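Local atomic coordinates of periplasmic sugar-binding domain protein (Pseudomonas fluorescens Pf-5, PDB entry 3H75), a protein that probably binds a carbohydrate in the periplasm, as a two-domain member of the bacterial solute-binding protein 2 family. Residues T49-R54 and V74-I78; R284-W290 and D329-Y333. All coordinates share one frame. Residue numbers count along the deposited sequence, not the author numbering.

Interaction 1 of 2, residues T49-R54 and V74-I78; sequences TLQQAR and VAPQI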
loop_
_atom_site.group_PDB
_atom_site.type_symbol
_atom_site.label_atom_id
_atom_site.label_comp_id
_atom_site.label_asym_id
_atom_site.label_seq_id
_atom_site.Cartn_x
_atom_site.Cartn_y
_atom_site.Cartn_z
ATOM N N THR A 49 9.506 -11.964 10.811
ATOM C CA THR A 49 8.796 -10.933 11.560
ATOM C C THR A 49 8.403 -11.503 12.920
ATOM O O THR A 49 8.553 -10.851 13.951
ATOM C CB THR A 49 7.527 -10.484 10.808
ATOM O OG1 THR A 49 7.904 -9.890 9.555
ATOM C CG2 THR A 49 6.739 -9.464 11.631
ATOM N N LEU A 50 7.911 -12.737 12.914
ATOM C CA LEU A 50 7.506 -13.386 14.152
ATOM C C LEU A 50 8.698 -13.559 15.083
ATOM O O LEU A 50 8.607 -13.277 16.275
ATOM C CB LEU A 50 6.881 -14.749 13.854
ATOM C CG LEU A 50 6.466 -15.592 15.062
ATOM C CD1 LEU A 50 5.384 -14.876 15.862
ATOM C CD2 LEU A 50 5.951 -16.935 14.568
ATOM N N GLN A 51 9.823 -14.012 14.537
ATOM C CA GLN A 51 11.013 -14.221 15.349
ATOM C C GLN A 51 11.553 -12.905 15.896
ATOM O O GLN A 51 12.027 -12.852 17.027
ATOM C CB GLN A 51 12.092 -14.933 14.534
ATOM C CG GLN A 51 13.106 -15.691 15.380
ATOM C CD GLN A 51 12.451 -16.716 16.287
ATOM O OE1 GLN A 51 11.554 -17.446 15.868
ATOM N NE2 GLN A 51 12.906 -16.782 17.535
ATOM N N GLN A 52 11.482 -11.846 15.092
ATOM C CA GLN A 52 11.952 -10.534 15.522
ATOM C C GLN A 52 11.120 -10.045 16.701
ATOM O O GLN A 52 11.659 -9.492 17.654
ATOM C CB GLN A 52 11.873 -9.531 14.366
ATOM C CG GLN A 52 12.921 -9.796 13.288
ATOM C CD GLN A 52 12.610 -9.095 11.984
ATOM O OE1 GLN A 52 11.501 -8.605 11.782
ATOM N NE2 GLN A 52 13.585 -9.054 11.086
ATOM N N ALA A 53 9.810 -10.261 16.640
ATOM C CA ALA A 53 8.927 -9.850 17.728
ATOM C C ALA A 53 9.164 -10.737 18.953
ATOM O O ALA A 53 9.300 -10.242 20.068
ATOM C CB ALA A 53 7.467 -9.947 17.283
ATOM N N ARG A 54 9.215 -12.047 18.737
ATOM C CA ARG A 54 9.430 -12.988 19.831
ATOM C C ARG A 54 10.666 -12.615 20.640
ATOM O O ARG A 54 10.620 -12.557 21.870
ATOM C CB ARG A 54 9.578 -14.415 19.287
ATOM C CG ARG A 54 9.715 -15.476 20.374
ATOM C CD ARG A 54 9.702 -16.893 19.805
ATOM N NE ARG A 54 8.518 -17.146 18.988
ATOM C CZ ARG A 54 8.130 -18.352 18.580
ATOM N NH1 ARG A 54 8.829 -19.429 18.915
ATOM N NH2 ARG A 54 7.040 -18.480 17.831
ATOM N N VAL A 74 0.748 -14.490 11.297
ATOM C CA VAL A 74 1.795 -14.008 12.192
ATOM C C VAL A 74 1.323 -12.967 13.204
ATOM O O VAL A 74 1.710 -13.011 14.370
ATOM C CB VAL A 74 2.977 -13.428 11.388
ATOM C CG1 VAL A 74 4.011 -12.834 12.333
ATOM C CG2 VAL A 74 3.604 -14.524 10.542
ATOM N N ALA A 75 0.487 -12.033 12.765
ATOM C CA ALA A 75 -0.013 -10.991 13.655
ATOM C C ALA A 75 -0.671 -11.549 14.920
ATOM O O ALA A 75 -0.405 -11.069 16.020
ATOM C CB ALA A 75 -0.992 -10.085 12.906
ATOM N N PRO A 76 -1.545 -12.561 14.781
ATOM C CA PRO A 76 -2.192 -13.123 15.974
ATOM C C PRO A 76 -1.181 -13.676 16.978
ATOM O O PRO A 76 -1.330 -13.489 18.186
ATOM C CB PRO A 76 -3.084 -14.218 15.397
ATOM C CG PRO A 76 -3.459 -13.667 14.056
ATOM C CD PRO A 76 -2.132 -13.133 13.556
ATOM N N GLN A 77 -0.150 -14.351 16.475
ATOM C CA GLN A 77 0.868 -14.923 17.349
ATOM C C GLN A 77 1.637 -13.824 18.073
ATOM O O GLN A 77 1.965 -13.961 19.250
ATOM C CB GLN A 77 1.832 -15.803 16.548
ATOM C CG GLN A 77 1.147 -16.899 15.744
ATOM C CD GLN A 77 2.113 -17.955 15.240
ATOM O OE1 GLN A 77 1.805 -18.711 14.316
ATOM N NE2 GLN A 77 3.288 -18.023 15.858
ATOM N N ILE A 78 1.922 -12.731 17.376
ATOM C CA ILE A 78 2.641 -11.625 17.994
ATOM C C ILE A 78 1.779 -10.964 19.068
ATOM O O ILE A 78 2.286 -10.523 20.098
ATOM C CB ILE A 78 3.067 -10.582 16.934
ATOM C CG1 ILE A 78 4.133 -11.199 16.023
ATOM C CG2 ILE A 78 3.593 -9.318 17.613
ATOM C CD1 ILE A 78 4.641 -10.273 14.925
#
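Val74, near the start of the second segment, points its CA-CB bond at helix 46-58 and sets CG1 3.8 Å from Leu50 CB; their CA atoms, 6.1 Å apart, are the nearest pair between the two segments. Three residues on, Gln77 lies along the more exposed side of the groove. Its NE2 sits 3.2 Å from Leu50 CD2, a tight van der Waals contact, and 4.3 Å from Arg54 NH2 near the guanidinium plane. Segments 49-54 and 74-78 run almost parallel, their axes at 9° and 9.8 Å at closest approach, as expected for successive crossover helices of a Rossmann-like alpha/beta domain: strand 65-69 lies between them in sequence, and both pack on the same face of the parallel sheet. Ile78 occupies the side nearer that sheet, where it also touches Leu66 and Leu68. With chi1 m and chi2 t its side chain extends between the helices, bringing CG1 to 3.9 Å from Leu50 CD1, while CD1 lies 3.7 Å from Ala53 CB and 4.0 Å from Thr49 CG2.

Interaction 2 of 2, residues R284-W290 and D329-Y333; sequences RLGGPDW and DSYRY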
loop_
_atom_site.group_PDB
_atom_site.type_symbol
_atom_site.label_atom_id
_atom_site.label_comp_id
_atom_site.label_asym_id
_atom_site.label_seq_id
_atom_site.Cartn_x
_atom_site.Cartn_y
_atom_site.Cartn_z
ATOM N N ARG A 284 -12.210 11.960 19.304
ATOM C CA ARG A 284 -12.013 13.193 18.543
ATOM C C ARG A 284 -10.902 13.140 17.495
ATOM O O ARG A 284 -11.150 13.388 16.317
ATOM C CB ARG A 284 -11.798 14.400 19.479
ATOM C CG ARG A 284 -10.921 14.163 20.698
ATOM C CD ARG A 284 -11.715 13.551 21.838
ATOM N NE ARG A 284 -11.767 14.447 22.987
ATOM C CZ ARG A 284 -12.288 15.669 22.958
ATOM N NH1 ARG A 284 -12.806 16.154 21.836
ATOM N NH2 ARG A 284 -12.289 16.407 24.053
ATOM N N LEU A 285 -9.683 12.815 17.910
ATOM C CA LEU A 285 -8.575 12.743 16.968
ATOM C C LEU A 285 -8.674 11.529 16.042
ATOM O O LEU A 285 -7.871 11.379 15.118
ATOM C CB LEU A 285 -7.241 12.751 17.718
ATOM C CG LEU A 285 -6.895 14.117 18.322
ATOM C CD1 LEU A 285 -5.562 14.048 19.047
ATOM C CD2 LEU A 285 -6.843 15.163 17.217
ATOM N N GLY A 286 -9.664 10.673 16.290
ATOM C CA GLY A 286 -9.875 9.512 15.442
ATOM C C GLY A 286 -9.353 8.157 15.885
ATOM O O GLY A 286 -9.608 7.159 15.210
ATOM N N GLY A 287 -8.633 8.100 17.001
ATOM C CA GLY A 287 -8.096 6.830 17.466
ATOM C C GLY A 287 -9.070 5.979 18.265
ATOM O O GLY A 287 -10.216 6.378 18.482
ATOM N N PRO A 288 -8.637 4.790 18.720
ATOM C CA PRO A 288 -7.291 4.252 18.498
ATOM C C PRO A 288 -7.160 3.493 17.178
ATOM O O PRO A 288 -6.072 3.041 16.827
ATOM C CB PRO A 288 -7.089 3.346 19.701
ATOM C CG PRO A 288 -8.446 2.758 19.868
ATOM C CD PRO A 288 -9.366 3.963 19.700
ATOM N N ASP A 289 -8.272 3.349 16.461
ATOM C CA ASP A 289 -8.276 2.643 15.184
ATOM C C ASP A 289 -8.628 3.588 14.042
ATOM O O ASP A 289 -9.797 3.749 13.684
ATOM C CB ASP A 289 -9.270 1.482 15.220
ATOM C CG ASP A 289 -8.958 0.486 16.318
ATOM O OD1 ASP A 289 -7.812 -0.007 16.367
ATOM O OD2 ASP A 289 -9.860 0.195 17.133
ATOM N N TRP A 290 -7.600 4.206 13.474
ATOM C CA TRP A 290 -7.764 5.151 12.380
ATOM C C TRP A 290 -8.077 4.488 11.045
ATOM O O TRP A 290 -7.480 3.474 10.684
ATOM C CB TRP A 290 -6.494 5.987 12.233
ATOM C CG TRP A 290 -6.329 7.045 13.284
ATOM C CD1 TRP A 290 -6.785 8.328 13.229
ATOM C CD2 TRP A 290 -5.651 6.912 14.540
ATOM N NE1 TRP A 290 -6.432 9.008 14.370
ATOM C CE2 TRP A 290 -5.734 8.162 15.193
ATOM C CE3 TRP A 290 -4.979 5.859 15.178
ATOM C CZ2 TRP A 290 -5.171 8.390 16.456
ATOM C CZ3 TRP A 290 -4.420 6.086 16.432
ATOM C CH2 TRP A 290 -4.519 7.342 17.056
ATOM N N ASP A 329 -9.324 22.699 19.422
ATOM C CA ASP A 329 -10.137 21.524 19.155
ATOM C C ASP A 329 -10.820 21.660 17.803
ATOM O O ASP A 329 -10.914 22.758 17.253
ATOM C CB ASP A 329 -11.167 21.302 20.261
ATOM C CG ASP A 329 -11.707 19.879 20.270
ATOM O OD1 ASP A 329 -11.994 19.357 21.368
ATOM O OD2 ASP A 329 -11.851 19.280 19.183
ATOM N N SER A 330 -11.285 20.527 17.288
ATOM C CA SER A 330 -11.935 20.414 15.986
ATOM C C SER A 330 -10.797 20.143 15.021
ATOM O O SER A 330 -10.984 20.113 13.804
ATOM C CB SER A 330 -12.674 21.697 15.587
ATOM O OG SER A 330 -11.784 22.678 15.081
ATOM N N TYR A 331 -9.604 19.968 15.585
ATOM C CA TYR A 331 -8.432 19.658 14.784
ATOM C C TYR A 331 -8.469 18.167 14.548
ATOM O O TYR A 331 -8.515 17.381 15.495
ATOM C CB TYR A 331 -7.122 19.987 15.509
ATOM C CG TYR A 331 -5.893 19.506 14.746
ATOM C CD1 TYR A 331 -5.367 20.251 13.687
ATOM C CD2 TYR A 331 -5.290 18.281 15.047
ATOM C CE1 TYR A 331 -4.276 19.792 12.949
ATOM C CE2 TYR A 331 -4.199 17.812 14.312
ATOM C CZ TYR A 331 -3.699 18.572 13.266
ATOM O OH TYR A 331 -2.626 18.119 12.538
ATOM N N ARG A 332 -8.477 17.786 13.281
ATOM C CA ARG A 332 -8.463 16.389 12.903
ATOM C C ARG A 332 -7.227 16.282 12.033
ATOM O O ARG A 332 -6.894 17.219 11.308
ATOM C CB ARG A 332 -9.719 16.020 12.107
ATOM C CG ARG A 332 -11.018 16.160 12.891
ATOM C CD ARG A 332 -12.142 15.360 12.241
ATOM N NE ARG A 332 -13.405 15.452 12.976
ATOM C CZ ARG A 332 -13.540 15.208 14.277
ATOM N NH1 ARG A 332 -12.487 14.859 15.002
ATOM N NH2 ARG A 332 -14.731 15.303 14.853
ATOM N N TYR A 333 -6.526 15.161 12.123
ATOM C CA TYR A 333 -5.323 14.978 11.325
ATOM C C TYR A 333 -5.666 15.074 9.844
ATOM O O TYR A 333 -6.572 14.393 9.366
ATOM C CB TYR A 333 -4.702 13.616 11.612
ATOM C CG TYR A 333 -4.247 13.423 13.040
ATOM C CD1 TYR A 333 -3.287 14.260 13.606
ATOM C CD2 TYR A 333 -4.738 12.367 13.808
ATOM C CE1 TYR A 333 -2.820 14.043 14.900
ATOM C CE2 TYR A 333 -4.280 12.143 15.099
ATOM C CZ TYR A 333 -3.321 12.981 15.638
ATOM O OH TYR A 333 -2.843 12.734 16.904
HETATM O O HOH W 1 -8.106 13.370 13.244
#
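In this periplasmic-binding-protein fold, a loop running into edge strand 289-291, together with the start of that strand, meets the coil between helices 319-322 and 338-341 at the edge of the parallel sheet. Apolar packing centres on Leu285, whose CD2 lies 4.1 Å from Tyr331 CD2 at the edge of that ring and also over one face of Tyr333; Leu285 CB is 4.0 Å from Tyr333 CE2. Tyr333 CE2 is also 4.1 Å from Trp290 CZ2, the rings meeting obliquely with planes at 53°. Beyond these side chains, the phenol of Tyr333 hydrogen-bonds Asp275 and that of Tyr331 the carbonyl of Leu322. The charged contact is peripheral: Arg284 NH1 reaches Asp329 OD1 at 3.3 Å in a salt bridge with weak hydrogen-bond geometry. Two polar links converge on the Leu285 carbonyl. Trp290 NE1 donates to Leu285 O at 2.9 Å, closing the loop through Gly286, Gly287 and the cis peptide before Pro288, and a water donates to Leu285 O at 2.7 Å while accepting from Tyr333 N at 2.6 Å.

Overall arrangement
Both interactions belong to the domain built on the parallel sheet, but their centres are 29 Å apart, their nearest atoms are about 13 Å apart, and they share no secondary-structure element. Interaction 1 joins two regular helices covering one sheet face near its 36-41 end; four of its seven touching residues are buried, and its chemistry is almost wholly aliphatic. Interaction 2, at the other end of the strand order, brings a late part of the chain against the loop before edge strand 289-291. It is a surface contact in which Trp290 is the one buried participant. Without regular backbone pairing, it combines aromatic packing with a salt bridge and a bridging water, and buries 341 Å², both sides summed, against 277 Å² for interaction 1.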